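Local atomic coordinates of Slr1951 protein (Synechocystis sp., PDB entry 3HX1), a protein that is of unknown function but carries a forkhead-associated (FHA) domain, a fold that in its relatives recognises phosphothreonine, and probably binds phosphorylated protein partners. Residues A66-Q78 / L84-I96. Numbering follows the deposited sequence.
Sequences AAYRIIDGDEDGQ and LMINGKKVQEHII
I70 and L84 reach toward each other tip to tip, CD1 to CD1 at 3.3 Å, across the interior of the FHA beta sandwich, joining strand 68-72 of one sheet to strand 84-86 of the other. Branched, wholly apolar side chains suit this interior. With its CG1 arm anti to the backbone N (chi1 175°), I70 sends CD1 to the leucine, while I70 CG2 packs on I96 CG1 at 3.8 Å; L56 of the neighbouring strand 54-58 touches both isoleucines. L84 also lies across D72, with its CG near the aspartate CB.

Strand 93-95 pairs antiparallel with strand 68-72 and forms the sheet's edge within the chain. I70 and H94 form a hydrogen-bonded pair, the amide N of I70 meeting O of H94 at 2.9 Å. Further bonds run from I96 N to Y68 O (3.0 Å) and from D72 N to Q92 O (2.7 Å). H94 CB packs on I70 CG2; I86 CD1 lies over one face of the ring, offset toward the rim, and NE2 is hydrogen-bonded to D100 OD2.

On the outer face R69, I71, E93 and I95 suit a partly solvent-exposed surface: the beta-branched residues favour strand geometry, and the long polar ones pair their charges. I71 CG1 lies alongside E93 CB. The R69 chain bends at chi3 (-71°), bringing NH1 within 2.5 Å of E93 OE1 in a salt bridge, guanidinium and carboxylate planes 82° apart. Replacing R69 with an alanine would probably leave the E93 carboxylate without this charge partner. I95 CG1 meets the guanidinium edge in plane, 3.5 Å from R69 NH2.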
loop_
_atom_site.group_PDB
_atom_site.type_symbol
_atom_site.label_atom_id
_atom_site.label_comp_id
_atom_site.label_asym_id
_atom_site.label_seq_id
_atom_site.Cartn_x
_atom_site.Cartn_y
_atom_site.Cartn_z
ATOM N N ALA A 66 5.623 13.575 9.708
ATOM C CA ALA A 66 5.918 13.350 8.295
ATOM C C ALA A 66 5.795 11.864 7.949
ATOM O O ALA A 66 6.557 11.030 8.454
ATOM C CB ALA A 66 7.317 13.855 7.969
ATOM N N ALA A 67 4.845 11.546 7.071
ATOM C CA ALA A 67 4.590 10.167 6.682
ATOM C C ALA A 67 4.997 9.769 5.273
ATOM O O ALA A 67 5.863 10.381 4.651
ATOM C CB ALA A 67 3.116 9.838 6.896
ATOM N N TYR A 68 4.344 8.715 4.793
ATOM C CA TYR A 68 4.594 8.134 3.480
ATOM C C TYR A 68 3.601 8.593 2.429
ATOM O O TYR A 68 2.446 8.881 2.731
ATOM C CB TYR A 68 4.501 6.605 3.567
ATOM C CG TYR A 68 5.635 5.935 4.301
ATOM C CD1 TYR A 68 6.728 5.421 3.608
ATOM C CD2 TYR A 68 5.631 5.848 5.685
ATOM C CE1 TYR A 68 7.785 4.840 4.269
ATOM C CE2 TYR A 68 6.693 5.269 6.361
ATOM C CZ TYR A 68 7.765 4.765 5.645
ATOM O OH TYR A 68 8.812 4.180 6.318
ATOM N N ARG A 69 4.062 8.643 1.187
ATOM C CA ARG A 69 3.219 9.011 0.067
ATOM C C ARG A 69 3.158 7.750 -0.779
ATOM O O ARG A 69 4.168 7.052 -0.922
ATOM C CB ARG A 69 3.861 10.144 -0.729
ATOM C CG ARG A 69 3.291 10.323 -2.123
ATOM C CD ARG A 69 3.803 11.596 -2.792
ATOM N NE ARG A 69 3.223 12.789 -2.180
ATOM C CZ ARG A 69 3.129 13.972 -2.781
ATOM N NH1 ARG A 69 3.578 14.132 -4.018
ATOM N NH2 ARG A 69 2.572 14.995 -2.144
ATOM N N ILE A 70 1.984 7.440 -1.321
ATOM C CA ILE A 70 1.834 6.246 -2.150
ATOM C C ILE A 70 1.536 6.650 -3.592
ATOM O O ILE A 70 0.643 7.448 -3.850
ATOM C CB ILE A 70 0.696 5.318 -1.629
ATOM C CG1 ILE A 70 0.500 4.155 -2.609
ATOM C CG2 ILE A 70 -0.606 6.110 -1.456
ATOM C CD1 ILE A 70 -0.493 3.104 -2.170
ATOM N N ILE A 71 2.300 6.103 -4.527
ATOM C CA ILE A 71 2.126 6.415 -5.929
ATOM C C ILE A 71 1.699 5.141 -6.639
ATOM O O ILE A 71 2.194 4.067 -6.328
ATOM C CB ILE A 71 3.452 6.934 -6.538
ATOM C CG1 ILE A 71 3.886 8.221 -5.830
ATOM C CG2 ILE A 71 3.291 7.205 -8.017
ATOM C CD1 ILE A 71 4.860 8.018 -4.707
ATOM N N ASP A 72 0.771 5.256 -7.584
ATOM C CA ASP A 72 0.301 4.095 -8.321
ATOM C C ASP A 72 1.306 3.720 -9.397
ATOM O O ASP A 72 1.969 4.591 -9.962
ATOM C CB ASP A 72 -1.064 4.382 -8.962
ATOM C CG ASP A 72 -1.594 3.203 -9.772
ATOM O OD1 ASP A 72 -1.807 2.107 -9.202
ATOM O OD2 ASP A 72 -1.801 3.376 -10.992
ATOM N N GLY A 73 1.414 2.417 -9.658
ATOM C CA GLY A 73 2.329 1.908 -10.675
ATOM C C GLY A 73 3.657 1.402 -10.143
ATOM O O GLY A 73 4.019 1.689 -8.999
ATOM N N ASP A 74 4.385 0.645 -10.960
ATOM C CA ASP A 74 5.688 0.117 -10.527
ATOM C C ASP A 74 6.784 1.174 -10.603
ATOM O O ASP A 74 6.509 2.344 -10.887
ATOM C CB ASP A 74 6.105 -1.127 -11.335
ATOM C CG ASP A 74 6.020 -0.921 -12.836
ATOM O OD1 ASP A 74 6.334 0.191 -13.315
ATOM O OD2 ASP A 74 5.650 -1.889 -13.540
ATOM N N GLU A 75 8.020 0.768 -10.332
ATOM C CA GLU A 75 9.154 1.694 -10.353
ATOM C C GLU A 75 9.409 2.321 -11.725
ATOM O O GLU A 75 9.939 3.425 -11.820
ATOM C CB GLU A 75 10.418 0.985 -9.862
ATOM C CG GLU A 75 10.508 0.835 -8.347
ATOM C CD GLU A 75 11.749 0.069 -7.916
ATOM O OE1 GLU A 75 11.781 -1.168 -8.112
ATOM O OE2 GLU A 75 12.692 0.703 -7.391
ATOM N N ASP A 76 9.041 1.611 -12.786
ATOM C CA ASP A 76 9.213 2.129 -14.140
ATOM C C ASP A 76 8.147 3.178 -14.414
ATOM O O ASP A 76 8.214 3.903 -15.408
ATOM C CB ASP A 76 9.086 1.010 -15.176
ATOM C CG ASP A 76 10.400 0.696 -15.847
ATOM O OD1 ASP A 76 11.294 0.144 -15.173
ATOM O OD2 ASP A 76 10.543 1.015 -17.046
ATOM N N GLY A 77 7.157 3.246 -13.529
ATOM C CA GLY A 77 6.093 4.214 -13.694
ATOM C C GLY A 77 4.914 3.625 -14.426
ATOM O O GLY A 77 4.005 4.356 -14.824
ATOM N N GLN A 78 4.926 2.311 -14.621
ATOM C CA GLN A 78 3.804 1.670 -15.293
ATOM C C GLN A 78 2.751 1.293 -14.266
ATOM O O GLN A 78 3.031 0.598 -13.286
ATOM C CB GLN A 78 4.244 0.425 -16.063
ATOM C CG GLN A 78 3.084 -0.280 -16.766
ATOM C CD GLN A 78 3.501 -0.967 -18.057
ATOM O OE1 GLN A 78 4.417 -1.787 -18.069
ATOM N NE2 GLN A 78 2.824 -0.634 -19.152
ATOM N N LEU A 84 -5.336 2.810 -7.167
ATOM C CA LEU A 84 -5.500 2.933 -5.738
ATOM C C LEU A 84 -6.814 3.663 -5.520
ATOM O O LEU A 84 -6.971 4.815 -5.928
ATOM C CB LEU A 84 -4.337 3.734 -5.156
ATOM C CG LEU A 84 -2.959 3.286 -5.654
ATOM C CD1 LEU A 84 -1.873 4.147 -5.031
ATOM C CD2 LEU A 84 -2.748 1.821 -5.296
HETATM N N MSE A 85 -7.765 2.986 -4.891
HETATM C CA MSE A 85 -9.059 3.594 -4.635
HETATM C C MSE A 85 -9.192 3.962 -3.171
HETATM O O MSE A 85 -9.104 3.112 -2.291
HETATM C CB MSE A 85 -10.169 2.636 -5.031
HETATM C CG MSE A 85 -11.544 3.249 -5.010
HETATM SE SE MSE A 85 -12.751 2.058 -5.922
HETATM C CE MSE A 85 -13.081 0.792 -4.485
ATOM N N ILE A 86 -9.386 5.245 -2.913
ATOM C CA ILE A 86 -9.536 5.717 -1.551
ATOM C C ILE A 86 -10.889 6.401 -1.452
ATOM O O ILE A 86 -11.168 7.364 -2.174
ATOM C CB ILE A 86 -8.403 6.687 -1.189
ATOM C CG1 ILE A 86 -7.063 5.942 -1.294
ATOM C CG2 ILE A 86 -8.625 7.251 0.201
ATOM C CD1 ILE A 86 -5.856 6.740 -0.883
ATOM N N ASN A 87 -11.739 5.877 -0.577
ATOM C CA ASN A 87 -13.074 6.420 -0.400
ATOM C C ASN A 87 -13.816 6.435 -1.735
ATOM O O ASN A 87 -14.392 7.448 -2.130
ATOM C CB ASN A 87 -12.991 7.824 0.186
ATOM C CG ASN A 87 -12.136 7.874 1.432
ATOM O OD1 ASN A 87 -12.013 8.913 2.077
ATOM N ND2 ASN A 87 -11.533 6.746 1.774
ATOM N N GLY A 88 -13.769 5.298 -2.429
ATOM C CA GLY A 88 -14.453 5.136 -3.701
ATOM C C GLY A 88 -13.882 5.814 -4.931
ATOM O O GLY A 88 -14.396 5.613 -6.031
ATOM N N LYS A 89 -12.831 6.609 -4.774
ATOM C CA LYS A 89 -12.260 7.300 -5.925
ATOM C C LYS A 89 -10.782 7.000 -6.189
ATOM O O LYS A 89 -9.955 7.021 -5.267
ATOM C CB LYS A 89 -12.475 8.809 -5.775
ATOM C CG LYS A 89 -13.947 9.196 -5.770
ATOM C CD LYS A 89 -14.170 10.676 -5.490
ATOM C CE LYS A 89 -15.656 11.012 -5.469
ATOM N NZ LYS A 89 -15.905 12.441 -5.122
ATOM N N LYS A 90 -10.477 6.729 -7.462
ATOM C CA LYS A 90 -9.126 6.418 -7.942
ATOM C C LYS A 90 -8.164 7.603 -7.862
ATOM O O LYS A 90 -8.460 8.683 -8.356
ATOM C CB LYS A 90 -9.185 5.959 -9.395
ATOM C CG LYS A 90 -8.709 4.541 -9.645
ATOM C CD LYS A 90 -9.744 3.515 -9.216
ATOM C CE LYS A 90 -9.446 2.154 -9.834
ATOM N NZ LYS A 90 -10.502 1.153 -9.512
ATOM N N VAL A 91 -7.004 7.383 -7.254
ATOM C CA VAL A 91 -5.989 8.423 -7.116
ATOM C C VAL A 91 -4.649 7.949 -7.683
ATOM O O VAL A 91 -4.405 6.744 -7.796
ATOM C CB VAL A 91 -5.773 8.796 -5.642
ATOM C CG1 VAL A 91 -7.036 9.405 -5.072
ATOM C CG2 VAL A 91 -5.366 7.559 -4.854
ATOM N N GLN A 92 -3.783 8.896 -8.036
ATOM C CA GLN A 92 -2.475 8.570 -8.579
ATOM C C GLN A 92 -1.509 8.436 -7.424
ATOM O O GLN A 92 -0.811 7.434 -7.289
ATOM C CB GLN A 92 -1.997 9.680 -9.508
ATOM C CG GLN A 92 -2.891 9.894 -10.689
ATOM C CD GLN A 92 -3.126 8.613 -11.426
ATOM O OE1 GLN A 92 -2.177 7.946 -11.843
ATOM N NE2 GLN A 92 -4.394 8.248 -11.593
ATOM N N GLU A 93 -1.471 9.476 -6.603
ATOM C CA GLU A 93 -0.624 9.511 -5.426
ATOM C C GLU A 93 -1.424 10.107 -4.284
ATOM O O GLU A 93 -2.381 10.847 -4.504
ATOM C CB GLU A 93 0.653 10.315 -5.686
ATOM C CG GLU A 93 0.466 11.669 -6.328
ATOM C CD GLU A 93 1.796 12.313 -6.692
ATOM O OE1 GLU A 93 2.574 12.631 -5.766
ATOM O OE2 GLU A 93 2.066 12.492 -7.903
ATOM N N HIS A 94 -1.029 9.790 -3.061
ATOM C CA HIS A 94 -1.764 10.257 -1.899
ATOM C C HIS A 94 -0.860 10.235 -0.678
ATOM O O HIS A 94 -0.146 9.255 -0.447
ATOM C CB HIS A 94 -2.957 9.321 -1.687
ATOM C CG HIS A 94 -3.796 9.637 -0.487
ATOM N ND1 HIS A 94 -4.809 10.576 -0.509
ATOM C CD2 HIS A 94 -3.817 9.092 0.752
ATOM C CE1 HIS A 94 -5.417 10.589 0.663
ATOM N NE2 HIS A 94 -4.836 9.697 1.447
ATOM N N ILE A 95 -0.868 11.320 0.089
ATOM C CA ILE A 95 -0.067 11.366 1.305
ATOM C C ILE A 95 -0.911 10.644 2.342
ATOM O O ILE A 95 -1.925 11.168 2.816
ATOM C CB ILE A 95 0.226 12.813 1.748
ATOM C CG1 ILE A 95 1.113 13.490 0.692
ATOM C CG2 ILE A 95 0.917 12.815 3.118
ATOM C CD1 ILE A 95 1.679 14.833 1.115
ATOM N N ILE A 96 -0.490 9.426 2.671
ATOM C CA ILE A 96 -1.206 8.572 3.607
ATOM C C ILE A 96 -1.380 9.116 5.016
ATOM O O ILE A 96 -0.410 9.331 5.748
ATOM C CB ILE A 96 -0.544 7.200 3.698
ATOM C CG1 ILE A 96 -0.200 6.706 2.295
ATOM C CG2 ILE A 96 -1.485 6.217 4.376
ATOM C CD1 ILE A 96 0.471 5.356 2.264
#